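Local coordinates for protein Sf11-rnase (Nicotiana alata, PDB 1IOO) that cleaves RNA as a secreted stylar ribonuclease of the T2 family, associated with the self-incompatibility by which the plant rejects its own pollen, at residues L118-T123 and K142-E147. Numbering follows the deposited sequence.
Sequences LRTLQT and KTVSQE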
loop_
_atom_site.group_PDB
_atom_site.type_symbol
_atom_site.label_atom_id
_atom_site.label_comp_id
_atom_site.label_asym_id
_atom_site.label_seq_id
_atom_site.Cartn_x
_atom_site.Cartn_y
_atom_site.Cartn_z
ATOM N N LEU A 118 -12.213 -2.008 -1.982
ATOM C CA LEU A 118 -13.363 -1.153 -1.771
ATOM C C LEU A 118 -14.657 -1.943 -1.965
ATOM O O LEU A 118 -15.595 -1.825 -1.177
ATOM C CB LEU A 118 -13.323 0.044 -2.727
ATOM C CG LEU A 118 -14.417 1.080 -2.475
ATOM C CD1 LEU A 118 -14.313 1.620 -1.054
ATOM C CD2 LEU A 118 -14.279 2.210 -3.479
ATOM N N ARG A 119 -14.690 -2.762 -3.014
ATOM C CA ARG A 119 -15.854 -3.590 -3.300
ATOM C C ARG A 119 -15.994 -4.712 -2.260
ATOM O O ARG A 119 -17.098 -5.021 -1.809
ATOM C CB ARG A 119 -15.736 -4.171 -4.714
ATOM C CG ARG A 119 -16.845 -5.142 -5.115
ATOM C CD ARG A 119 -18.228 -4.513 -5.061
ATOM N NE ARG A 119 -19.238 -5.437 -5.578
ATOM C CZ ARG A 119 -20.545 -5.317 -5.374
ATOM N NH1 ARG A 119 -21.022 -4.307 -4.660
ATOM N NH2 ARG A 119 -21.382 -6.217 -5.881
ATOM N N THR A 120 -14.871 -5.313 -1.880
ATOM C CA THR A 120 -14.888 -6.366 -0.869
ATOM C C THR A 120 -15.446 -5.839 0.448
ATOM O O THR A 120 -16.263 -6.490 1.098
ATOM C CB THR A 120 -13.479 -6.946 -0.652
ATOM O OG1 THR A 120 -13.049 -7.583 -1.862
ATOM C CG2 THR A 120 -13.488 -7.964 0.485
ATOM N N LEU A 121 -15.013 -4.647 0.839
ATOM C CA LEU A 121 -15.521 -4.053 2.057
ATOM C C LEU A 121 -17.018 -3.782 1.929
ATOM O O LEU A 121 -17.792 -4.073 2.839
ATOM C CB LEU A 121 -14.746 -2.763 2.366
ATOM C CG LEU A 121 -13.319 -3.027 2.870
ATOM C CD1 LEU A 121 -12.493 -1.750 2.845
ATOM C CD2 LEU A 121 -13.376 -3.612 4.275
ATOM N N GLN A 122 -17.425 -3.272 0.772
ATOM C CA GLN A 122 -18.826 -2.955 0.531
ATOM C C GLN A 122 -19.724 -4.191 0.665
ATOM O O GLN A 122 -20.801 -4.114 1.258
ATOM C CB GLN A 122 -19.012 -2.325 -0.851
ATOM C CG GLN A 122 -20.479 -2.083 -1.196
ATOM C CD GLN A 122 -20.669 -1.468 -2.568
ATOM O OE1 GLN A 122 -20.057 -1.895 -3.546
ATOM N NE2 GLN A 122 -21.531 -0.461 -2.648
ATOM N N THR A 123 -19.282 -5.322 0.121
ATOM C CA THR A 123 -20.074 -6.551 0.196
ATOM C C THR A 123 -20.138 -7.085 1.628
ATOM O O THR A 123 -20.930 -7.978 1.934
ATOM C CB THR A 123 -19.543 -7.644 -0.768
ATOM O OG1 THR A 123 -18.200 -8.005 -0.426
ATOM C CG2 THR A 123 -19.585 -7.135 -2.197
ATOM N N LYS A 142 -9.519 -10.360 4.948
ATOM C CA LYS A 142 -8.942 -11.700 4.944
ATOM C C LYS A 142 -9.652 -12.629 3.962
ATOM O O LYS A 142 -9.095 -13.651 3.558
ATOM C CB LYS A 142 -8.946 -12.311 6.347
ATOM C CG LYS A 142 -8.053 -13.544 6.449
ATOM C CD LYS A 142 -7.908 -14.016 7.882
ATOM C CE LYS A 142 -6.993 -15.232 7.964
ATOM N NZ LYS A 142 -6.836 -15.654 9.380
ATOM N N THR A 143 -10.874 -12.288 3.571
ATOM C CA THR A 143 -11.587 -13.132 2.614
ATOM C C THR A 143 -10.879 -13.158 1.268
ATOM O O THR A 143 -11.063 -14.090 0.481
ATOM C CB THR A 143 -13.059 -12.702 2.388
ATOM O OG1 THR A 143 -13.114 -11.387 1.821
ATOM C CG2 THR A 143 -13.828 -12.748 3.695
ATOM N N VAL A 144 -10.063 -12.140 1.001
ATOM C CA VAL A 144 -9.331 -12.079 -0.259
ATOM C C VAL A 144 -7.824 -12.205 -0.043
ATOM O O VAL A 144 -7.100 -12.652 -0.936
ATOM C CB VAL A 144 -9.642 -10.783 -1.054
ATOM C CG1 VAL A 144 -11.105 -10.771 -1.475
ATOM C CG2 VAL A 144 -9.313 -9.557 -0.225
ATOM N N SER A 145 -7.341 -11.814 1.133
ATOM C CA SER A 145 -5.913 -11.942 1.415
ATOM C C SER A 145 -5.564 -13.380 1.805
ATOM O O SER A 145 -4.406 -13.791 1.710
ATOM C CB SER A 145 -5.469 -10.965 2.517
ATOM O OG SER A 145 -6.040 -11.276 3.774
ATOM N N GLN A 146 -6.583 -14.140 2.209
ATOM C CA GLN A 146 -6.427 -15.547 2.620
ATOM C C GLN A 146 -5.676 -15.644 3.932
ATOM O O GLN A 146 -6.169 -16.213 4.910
ATOM C CB GLN A 146 -5.717 -16.357 1.527
ATOM C CG GLN A 146 -6.582 -16.561 0.293
ATOM C CD GLN A 146 -5.942 -17.445 -0.761
ATOM O OE1 GLN A 146 -5.085 -18.281 -0.466
ATOM N NE2 GLN A 146 -6.381 -17.279 -2.004
ATOM N N GLU A 147 -4.459 -15.116 3.943
ATOM C CA GLU A 147 -3.693 -15.049 5.162
ATOM C C GLU A 147 -3.955 -13.709 5.837
ATOM O O GLU A 147 -4.548 -12.817 5.230
ATOM C CB GLU A 147 -2.201 -15.250 4.875
ATOM C CG GLU A 147 -1.882 -16.609 4.225
ATOM C CD GLU A 147 -2.331 -17.813 5.057
ATOM O OE1 GLU A 147 -2.848 -18.782 4.456
ATOM O OE2 GLU A 147 -2.158 -17.804 6.299
#
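A chi1 of -64° places T120 OG1 beside the backbone N and CG2 anti to it, which carries the methyl to T143; V144, at -65°, places CG1 as T120 places OG1 and extends it to T120. Two approaches define the contact: T120 CG2 lies 3.7 Å from T143 OG1, and T120 OG1 lies 3.8 Å from V144 CG1. Each pairs a methyl with a hydroxyl oxygen, so the evidence is for van der Waals touching. T120 passes alongside both partners, the side chains running in opposite directions, and its methyl CG2 is also 4.2 Å from V144 CG1. T143 OG1 hydrogen-bonds to A140 O of its own helix; T120 OG1 makes a weak hydrogen bond to D116 O, just before helix 117-123. Within the RNase T2 fold this is a thin surface junction between helix 117-123 and the C-terminal turn of helix 134-145, with 91 Å² buried and 8.0 Å between the CA atoms of T120 and V144. Next to it, buried L121 touches A140 and I141 of the longer helix, and F194 of strand 192-194. Beyond S145, the last helical residue, Q146 leaves helical geometry with a phi of 70°, its N still bonded to K142 O at 2.9 Å.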